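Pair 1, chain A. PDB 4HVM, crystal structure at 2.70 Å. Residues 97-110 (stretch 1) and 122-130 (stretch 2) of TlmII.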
# COMPACT_ATOMS: atom_id res chain seq x y z
N ASP A 97 23.09 -13.12 -12.65
CA ASP A 97 22.44 -12.56 -11.47
C ASP A 97 20.93 -12.77 -11.55
O ASP A 97 20.19 -11.85 -11.90
CB ASP A 97 22.75 -11.07 -11.34
CG ASP A 97 22.36 -10.50 -9.99
OD1 ASP A 97 21.63 -11.17 -9.22
OD2 ASP A 97 22.78 -9.36 -9.69
N PRO A 98 20.47 -13.99 -11.22
CA PRO A 98 19.06 -14.38 -11.35
C PRO A 98 18.12 -13.51 -10.52
O PRO A 98 17.00 -13.23 -10.96
CB PRO A 98 19.04 -15.82 -10.83
CG PRO A 98 20.45 -16.30 -10.99
CD PRO A 98 21.29 -15.10 -10.72
N GLN A 99 18.55 -13.08 -9.34
CA GLN A 99 17.69 -12.30 -8.45
C GLN A 99 17.37 -10.92 -9.00
O GLN A 99 16.24 -10.44 -8.88
CB GLN A 99 18.29 -12.20 -7.05
CG GLN A 99 18.42 -13.54 -6.33
CD GLN A 99 18.49 -13.40 -4.82
OE1 GLN A 99 18.58 -12.29 -4.29
NE2 GLN A 99 18.46 -14.53 -4.12
N ALA A 100 18.36 -10.28 -9.62
CA ALA A 100 18.15 -8.97 -10.22
C ALA A 100 17.19 -9.06 -11.39
O ALA A 100 16.44 -8.13 -11.66
CB ALA A 100 19.47 -8.37 -10.67
N ARG A 101 17.22 -10.20 -12.09
CA ARG A 101 16.36 -10.42 -13.24
C ARG A 101 14.93 -10.67 -12.81
O ARG A 101 13.98 -10.25 -13.47
CB ARG A 101 16.86 -11.60 -14.07
CG ARG A 101 18.33 -11.54 -14.44
CD ARG A 101 18.61 -10.46 -15.46
NE ARG A 101 18.83 -9.15 -14.85
CZ ARG A 101 20.00 -8.70 -14.41
NH1 ARG A 101 20.09 -7.49 -13.88
NH2 ARG A 101 21.08 -9.47 -14.49
N CYS A 102 14.77 -11.36 -11.68
CA CYS A 102 13.45 -11.70 -11.17
C CYS A 102 12.69 -10.44 -10.77
O CYS A 102 11.47 -10.37 -10.90
CB CYS A 102 13.57 -12.66 -9.98
SG CYS A 102 11.99 -13.29 -9.39
N VAL A 103 13.43 -9.45 -10.28
CA VAL A 103 12.84 -8.16 -9.94
C VAL A 103 12.39 -7.45 -11.21
O VAL A 103 11.30 -6.89 -11.28
CB VAL A 103 13.83 -7.26 -9.17
CG1 VAL A 103 13.27 -5.86 -9.00
CG2 VAL A 103 14.16 -7.87 -7.82
N GLU A 104 13.25 -7.48 -12.22
CA GLU A 104 12.94 -6.86 -13.50
C GLU A 104 11.79 -7.59 -14.18
O GLU A 104 11.03 -7.00 -14.94
CB GLU A 104 14.18 -6.85 -14.41
CG GLU A 104 15.33 -6.00 -13.89
CD GLU A 104 16.67 -6.41 -14.48
OE1 GLU A 104 16.72 -7.43 -15.21
OE2 GLU A 104 17.68 -5.71 -14.22
N LEU A 105 11.65 -8.88 -13.90
CA LEU A 105 10.57 -9.67 -14.48
C LEU A 105 9.22 -9.26 -13.92
O LEU A 105 8.28 -8.99 -14.67
CB LEU A 105 10.81 -11.16 -14.22
CG LEU A 105 9.84 -12.19 -14.82
CD1 LEU A 105 10.59 -13.44 -15.22
CD2 LEU A 105 8.74 -12.53 -13.83
N LEU A 106 9.12 -9.22 -12.60
CA LEU A 106 7.87 -8.86 -11.93
C LEU A 106 7.46 -7.42 -12.22
O LEU A 106 6.28 -7.13 -12.41
CB LEU A 106 8.00 -9.09 -10.42
CG LEU A 106 8.21 -10.55 -10.01
CD1 LEU A 106 8.40 -10.66 -8.51
CD2 LEU A 106 7.02 -11.38 -10.45
N ARG A 107 8.45 -6.53 -12.25
CA ARG A 107 8.21 -5.14 -12.61
C ARG A 107 7.65 -5.04 -14.03
O ARG A 107 6.73 -4.26 -14.29
CB ARG A 107 9.49 -4.32 -12.52
CG ARG A 107 9.89 -3.89 -11.12
CD ARG A 107 11.20 -3.12 -11.15
NE ARG A 107 11.57 -2.61 -9.83
CZ ARG A 107 12.65 -1.87 -9.60
NH1 ARG A 107 13.47 -1.55 -10.59
NH2 ARG A 107 12.92 -1.45 -8.37
N ALA A 108 8.21 -5.83 -14.93
CA ALA A 108 7.79 -5.80 -16.33
C ALA A 108 6.36 -6.29 -16.49
O ALA A 108 5.57 -5.70 -17.23
CB ALA A 108 8.73 -6.64 -17.18
N ASP A 109 6.02 -7.37 -15.80
CA ASP A 109 4.67 -7.92 -15.86
C ASP A 109 3.69 -6.98 -15.17
O ASP A 109 2.51 -6.94 -15.51
CB ASP A 109 4.62 -9.30 -15.21
CG ASP A 109 3.28 -9.98 -15.39
OD1 ASP A 109 3.05 -10.57 -16.47
OD2 ASP A 109 2.45 -9.92 -14.47
N ARG A 110 4.19 -6.22 -14.20
CA ARG A 110 3.38 -5.25 -13.48
C ARG A 110 3.01 -4.08 -14.38
O ARG A 110 1.92 -3.51 -14.27
CB ARG A 110 4.14 -4.74 -12.26
CG ARG A 110 3.41 -3.71 -11.43
CD ARG A 110 4.37 -3.00 -10.49
NE ARG A 110 5.37 -2.25 -11.24
CZ ARG A 110 6.47 -1.72 -10.70
NH1 ARG A 110 7.32 -1.06 -11.47
NH2 ARG A 110 6.71 -1.86 -9.41
N VAL A 122 -4.96 -11.00 -11.21
CA VAL A 122 -4.03 -11.52 -10.21
C VAL A 122 -3.18 -12.62 -10.83
O VAL A 122 -3.66 -13.73 -11.07
CB VAL A 122 -4.77 -12.09 -8.99
CG1 VAL A 122 -3.79 -12.74 -8.03
CG2 VAL A 122 -5.55 -10.98 -8.28
N ARG A 123 -1.92 -12.30 -11.11
CA ARG A 123 -1.01 -13.25 -11.74
C ARG A 123 0.00 -13.79 -10.73
O ARG A 123 0.67 -13.03 -10.03
CB ARG A 123 -0.28 -12.58 -12.91
CG ARG A 123 -1.21 -12.19 -14.05
CD ARG A 123 -0.54 -11.22 -15.02
NE ARG A 123 -1.39 -10.05 -15.25
CZ ARG A 123 -0.97 -8.80 -15.17
NH1 ARG A 123 0.30 -8.53 -14.88
NH2 ARG A 123 -1.81 -7.80 -15.39
N LEU A 124 0.11 -15.12 -10.66
CA LEU A 124 1.10 -15.75 -9.80
C LEU A 124 2.30 -16.16 -10.64
O LEU A 124 2.15 -16.85 -11.65
CB LEU A 124 0.51 -16.96 -9.08
CG LEU A 124 -0.62 -16.67 -8.09
CD1 LEU A 124 -1.04 -17.94 -7.36
CD2 LEU A 124 -0.19 -15.59 -7.10
N HIS A 125 3.49 -15.72 -10.23
CA HIS A 125 4.71 -16.08 -10.94
C HIS A 125 5.52 -17.12 -10.17
O HIS A 125 5.76 -16.97 -8.97
CB HIS A 125 5.57 -14.83 -11.20
CG HIS A 125 4.96 -13.87 -12.18
ND1 HIS A 125 5.35 -13.81 -13.50
CD2 HIS A 125 4.00 -12.93 -12.03
CE1 HIS A 125 4.65 -12.88 -14.12
NE2 HIS A 125 3.83 -12.33 -13.25
N LEU A 126 5.91 -18.19 -10.86
CA LEU A 126 6.79 -19.20 -10.28
C LEU A 126 8.14 -19.11 -10.99
O LEU A 126 8.33 -19.68 -12.06
CB LEU A 126 6.17 -20.60 -10.45
CG LEU A 126 6.67 -21.73 -9.55
CD1 LEU A 126 5.60 -22.80 -9.44
CD2 LEU A 126 7.97 -22.33 -10.06
N VAL A 127 9.07 -18.38 -10.38
CA VAL A 127 10.35 -18.11 -11.02
C VAL A 127 11.48 -18.87 -10.33
O VAL A 127 11.74 -18.66 -9.15
CB VAL A 127 10.68 -16.60 -10.99
CG1 VAL A 127 11.83 -16.29 -11.92
CG2 VAL A 127 9.46 -15.77 -11.36
N ARG A 128 12.14 -19.75 -11.07
CA ARG A 128 13.27 -20.50 -10.53
C ARG A 128 14.58 -19.77 -10.84
O ARG A 128 14.87 -19.46 -11.99
CB ARG A 128 13.31 -21.93 -11.08
CG ARG A 128 14.54 -22.71 -10.64
CD ARG A 128 14.40 -24.20 -10.88
NE ARG A 128 13.47 -24.83 -9.95
CZ ARG A 128 13.82 -25.29 -8.75
NH1 ARG A 128 15.08 -25.19 -8.33
NH2 ARG A 128 12.91 -25.86 -7.96
N LEU A 129 15.36 -19.51 -9.80
CA LEU A 129 16.60 -18.75 -9.93
C LEU A 129 17.83 -19.66 -10.00
O LEU A 129 18.82 -19.32 -10.66
CB LEU A 129 16.75 -17.78 -8.76
CG LEU A 129 15.55 -16.90 -8.44
CD1 LEU A 129 15.88 -15.92 -7.32
CD2 LEU A 129 15.08 -16.16 -9.68
N SER A 130 17.77 -20.79 -9.31
CA SER A 130 18.88 -21.73 -9.27
C SER A 130 18.38 -23.13 -8.92
O SER A 130 17.19 -23.42 -9.03
CB SER A 130 19.93 -21.28 -8.25
OG SER A 130 19.35 -21.15 -6.95

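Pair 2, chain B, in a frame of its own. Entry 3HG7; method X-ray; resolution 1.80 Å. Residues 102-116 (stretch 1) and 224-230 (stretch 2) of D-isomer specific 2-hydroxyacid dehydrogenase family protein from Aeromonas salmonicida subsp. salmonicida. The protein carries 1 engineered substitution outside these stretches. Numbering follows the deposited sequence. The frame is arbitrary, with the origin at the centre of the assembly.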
# COMPACT_ATOMS: atom_id res chain seq x y z
N LEU B 102 1.87 -10.10 1.40
CA LEU B 102 2.97 -9.33 0.88
C LEU B 102 3.38 -8.26 1.86
O LEU B 102 4.59 -8.02 2.04
CB LEU B 102 2.57 -8.68 -0.47
CG LEU B 102 2.59 -9.70 -1.60
CD1 LEU B 102 1.88 -9.01 -2.82
CD2 LEU B 102 3.99 -10.13 -1.99
N MET B 103 2.40 -7.65 2.52
CA MET B 103 2.74 -6.67 3.54
C MET B 103 3.39 -7.30 4.78
O MET B 103 4.29 -6.72 5.31
CB MET B 103 1.56 -5.78 3.94
CG MET B 103 1.48 -4.58 3.01
SD MET B 103 2.87 -3.43 3.09
CE MET B 103 2.00 -2.18 2.14
N SER B 104 2.94 -8.48 5.22
CA SER B 104 3.66 -9.22 6.31
C SER B 104 5.15 -9.47 5.97
O SER B 104 6.03 -9.30 6.81
CB SER B 104 2.97 -10.54 6.59
OG SER B 104 1.86 -10.32 7.44
N GLU B 105 5.40 -9.90 4.73
CA GLU B 105 6.77 -10.15 4.26
C GLU B 105 7.64 -8.90 4.29
O GLU B 105 8.79 -8.94 4.70
CB GLU B 105 6.72 -10.73 2.84
CG GLU B 105 6.06 -12.11 2.73
CD GLU B 105 5.88 -12.54 1.28
OE1 GLU B 105 6.33 -11.79 0.37
OE2 GLU B 105 5.32 -13.63 1.04
N TYR B 106 7.08 -7.78 3.84
CA TYR B 106 7.80 -6.51 3.80
C TYR B 106 8.09 -6.03 5.21
O TYR B 106 9.24 -5.66 5.54
CB TYR B 106 6.95 -5.45 3.07
CG TYR B 106 7.55 -4.07 3.10
CD1 TYR B 106 8.41 -3.65 2.09
CD2 TYR B 106 7.20 -3.18 4.12
CE1 TYR B 106 8.94 -2.37 2.10
CE2 TYR B 106 7.73 -1.90 4.17
CZ TYR B 106 8.59 -1.52 3.15
OH TYR B 106 9.12 -0.28 3.15
N VAL B 107 7.06 -6.05 6.04
CA VAL B 107 7.18 -5.47 7.36
C VAL B 107 8.16 -6.33 8.17
O VAL B 107 9.08 -5.80 8.76
CB VAL B 107 5.81 -5.39 8.08
CG1 VAL B 107 5.98 -5.15 9.59
CG2 VAL B 107 4.94 -4.25 7.44
N PHE B 108 7.97 -7.66 8.15
CA PHE B 108 8.84 -8.52 8.98
C PHE B 108 10.24 -8.72 8.38
O PHE B 108 11.19 -8.91 9.12
CB PHE B 108 8.13 -9.82 9.35
CG PHE B 108 7.15 -9.66 10.46
CD1 PHE B 108 7.48 -10.02 11.76
CD2 PHE B 108 5.91 -9.09 10.23
CE1 PHE B 108 6.57 -9.84 12.81
CE2 PHE B 108 4.99 -8.90 11.26
CZ PHE B 108 5.33 -9.28 12.56
N GLY B 109 10.39 -8.67 7.06
CA GLY B 109 11.73 -8.66 6.46
C GLY B 109 12.50 -7.43 6.94
O GLY B 109 13.65 -7.53 7.39
N HIS B 110 11.86 -6.28 6.88
CA HIS B 110 12.52 -5.04 7.29
C HIS B 110 12.75 -5.05 8.81
O HIS B 110 13.78 -4.61 9.30
CB HIS B 110 11.72 -3.82 6.89
CG HIS B 110 12.00 -3.38 5.48
ND1 HIS B 110 13.10 -2.61 5.16
CD2 HIS B 110 11.35 -3.61 4.33
CE1 HIS B 110 13.10 -2.38 3.86
NE2 HIS B 110 12.06 -2.99 3.32
N LEU B 111 11.77 -5.56 9.53
CA LEU B 111 11.86 -5.57 10.97
C LEU B 111 13.00 -6.49 11.42
O LEU B 111 13.82 -6.12 12.26
CB LEU B 111 10.54 -6.02 11.59
CG LEU B 111 10.53 -6.23 13.10
CD1 LEU B 111 10.83 -4.92 13.79
CD2 LEU B 111 9.22 -6.89 13.65
N LEU B 112 13.07 -7.69 10.84
CA LEU B 112 14.11 -8.62 11.27
C LEU B 112 15.45 -8.13 10.74
O LEU B 112 16.45 -8.31 11.42
CB LEU B 112 13.79 -10.03 10.81
CG LEU B 112 12.55 -10.58 11.52
CD1 LEU B 112 11.99 -11.80 10.82
CD2 LEU B 112 13.01 -10.91 12.99
N SER B 113 15.48 -7.49 9.56
CA SER B 113 16.73 -6.89 9.09
C SER B 113 17.33 -5.96 10.14
O SER B 113 18.52 -6.04 10.45
CB SER B 113 16.56 -6.18 7.74
OG SER B 113 17.81 -5.60 7.35
N LEU B 114 16.48 -5.10 10.69
CA LEU B 114 16.85 -4.15 11.72
C LEU B 114 17.24 -4.81 13.04
O LEU B 114 18.28 -4.51 13.65
CB LEU B 114 15.67 -3.21 12.00
CG LEU B 114 15.41 -2.19 10.89
CD1 LEU B 114 14.09 -1.53 11.21
CD2 LEU B 114 16.58 -1.18 10.77
N MET B 115 16.35 -5.66 13.52
CA MET B 115 16.57 -6.37 14.80
C MET B 115 17.87 -7.20 14.85
O MET B 115 18.52 -7.25 15.88
CB MET B 115 15.34 -7.24 15.13
CG MET B 115 14.05 -6.49 15.60
SD MET B 115 14.26 -5.38 17.01
CE MET B 115 14.48 -6.56 18.39
N ARG B 116 18.23 -7.82 13.73
CA ARG B 116 19.37 -8.72 13.67
C ARG B 116 20.59 -8.04 13.07
O ARG B 116 21.62 -8.67 12.82
CB ARG B 116 19.04 -9.97 12.87
CG ARG B 116 18.10 -10.94 13.59
CD ARG B 116 18.49 -11.20 15.07
NE ARG B 116 17.57 -12.16 15.63
CZ ARG B 116 17.80 -13.47 15.69
NH1 ARG B 116 18.95 -13.97 15.25
NH2 ARG B 116 16.87 -14.28 16.20
N ALA B 224 11.69 2.63 19.26
CA ALA B 224 10.56 2.17 18.48
C ALA B 224 10.88 2.27 17.00
O ALA B 224 11.64 3.13 16.58
CB ALA B 224 9.33 2.99 18.77
N ILE B 225 10.28 1.38 16.23
CA ILE B 225 10.47 1.35 14.79
C ILE B 225 9.10 1.65 14.24
O ILE B 225 8.13 0.98 14.58
CB ILE B 225 10.96 -0.05 14.32
CG1 ILE B 225 12.31 -0.36 14.97
CG2 ILE B 225 11.06 -0.09 12.77
CD1 ILE B 225 12.73 -1.83 14.92
N LEU B 226 9.03 2.67 13.41
CA LEU B 226 7.77 3.06 12.76
C LEU B 226 7.78 2.74 11.28
O LEU B 226 8.68 3.19 10.60
CB LEU B 226 7.56 4.56 12.91
CG LEU B 226 6.39 5.19 12.13
CD1 LEU B 226 5.05 4.60 12.56
CD2 LEU B 226 6.39 6.69 12.29
N PHE B 227 6.78 1.99 10.81
CA PHE B 227 6.56 1.74 9.37
C PHE B 227 5.40 2.58 8.87
O PHE B 227 4.33 2.60 9.50
CB PHE B 227 6.14 0.29 9.11
CG PHE B 227 7.24 -0.72 9.29
CD1 PHE B 227 7.79 -1.34 8.19
CD2 PHE B 227 7.68 -1.09 10.57
CE1 PHE B 227 8.82 -2.29 8.34
CE2 PHE B 227 8.69 -2.02 10.74
CZ PHE B 227 9.25 -2.64 9.62
N ASN B 228 5.58 3.20 7.70
CA ASN B 228 4.44 3.76 7.02
C ASN B 228 4.30 3.17 5.64
O ASN B 228 5.14 3.41 4.77
CB ASN B 228 4.50 5.27 6.89
CG ASN B 228 3.17 5.86 6.35
OD1 ASN B 228 2.13 5.19 6.37
ND2 ASN B 228 3.22 7.08 5.86
N VAL B 229 3.23 2.40 5.47
CA VAL B 229 2.95 1.76 4.19
C VAL B 229 1.55 2.12 3.66
O VAL B 229 1.09 1.54 2.68
CB VAL B 229 3.05 0.25 4.35
CG1 VAL B 229 4.49 -0.17 4.66
CG2 VAL B 229 2.14 -0.18 5.49
N GLY B 230 0.87 3.06 4.33
CA GLY B 230 -0.44 3.55 3.88
C GLY B 230 -0.33 4.65 2.84
O GLY B 230 -0.25 4.37 1.65

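In both pairs a helix lies alongside a strand that runs nearly the opposite way: the angle between their directions is 160° in pair 1 and 150° in pair 2, with axes 9.8 and 10.5 Å apart at closest approach. The central backbones superpose with an RMSD of 0.7 Å. Alternate residues of the second stretch, His125(A), Val127(A) and Leu129(A), matched by Ile225(B), Phe227(B) and Val229(B), point toward the helix.

At the middle position both partners are larger in pair 2. In pair 1 the branched Val127(A) is compact, and its CB lies 3.9 Å from Cys102(A) SG, a small, polarizable partner. In pair 2 the matched Phe227(B) fills the space with a flat ring. Val107(B), matching Cys102(A), places CG1 over one face, 4.1 Å from the ring centroid, in a CH-pi contact. The ring reaches the helix backbone as well: its CZ is 3.3 Å from Val107(B) O.

Leu105(A) and His110(B) also coincide. Leu105(A) extends CD2 to within 4.1 Å of Val127(A) CG2 and 3.6 Å of His125(A) ND1, bridging two strand residues. Against the larger Phe227(B), His110(B) needs no such reach; its CB meets the ring edge, 3.6 Å from Phe227(B) CE1.

The sharpest chemical contrast comes at His125(A) and Ile225(B). Leu106(A) lays CD2 over the imidazole face, 4.0 Å from the ring centroid, while Asp109(A) OD2 accepts a hydrogen bond from His125(A) NE2 at 3.0 Å. The flat ring thus offers an apolar face and a polar edge. The same OD2 of Asp109(A) forms a salt bridge with Arg123(A) NH1 at 2.6 Å, so one carboxylate oxygen serves two strand residues. In pair 2 the matching helix residues are both leucines: Leu111(B) CD1 packs 3.8 Å from Ile225(B) CD1, and Leu114(B) CD1 lies 3.7 Å from Ile225(B) CG2. Branched aliphatic chains suit this wholly apolar solution, and no hydrogen bond crosses between the stretches of pair 2.

At the other end, Leu129(A) and Val229(B) receive Gln99(A) and Met103(B). The aliphatic part of the glutamine suffices for contact, with Gln99(A) CG 3.6 Å from Leu129(A) CD1. Methionine's long, unbranched chain carries Met103(B) CE to 3.4 Å from the shorter Val229(B) at CB. Tyr106(B) adds CE2 at 3.7 Å from Val229(B) CG1, whereas the matched Arg101(A) starts out sideways, makes no contact with the strand and forms a salt bridge with Glu104(A), its NE 2.7 Å from Glu104(A) OE1.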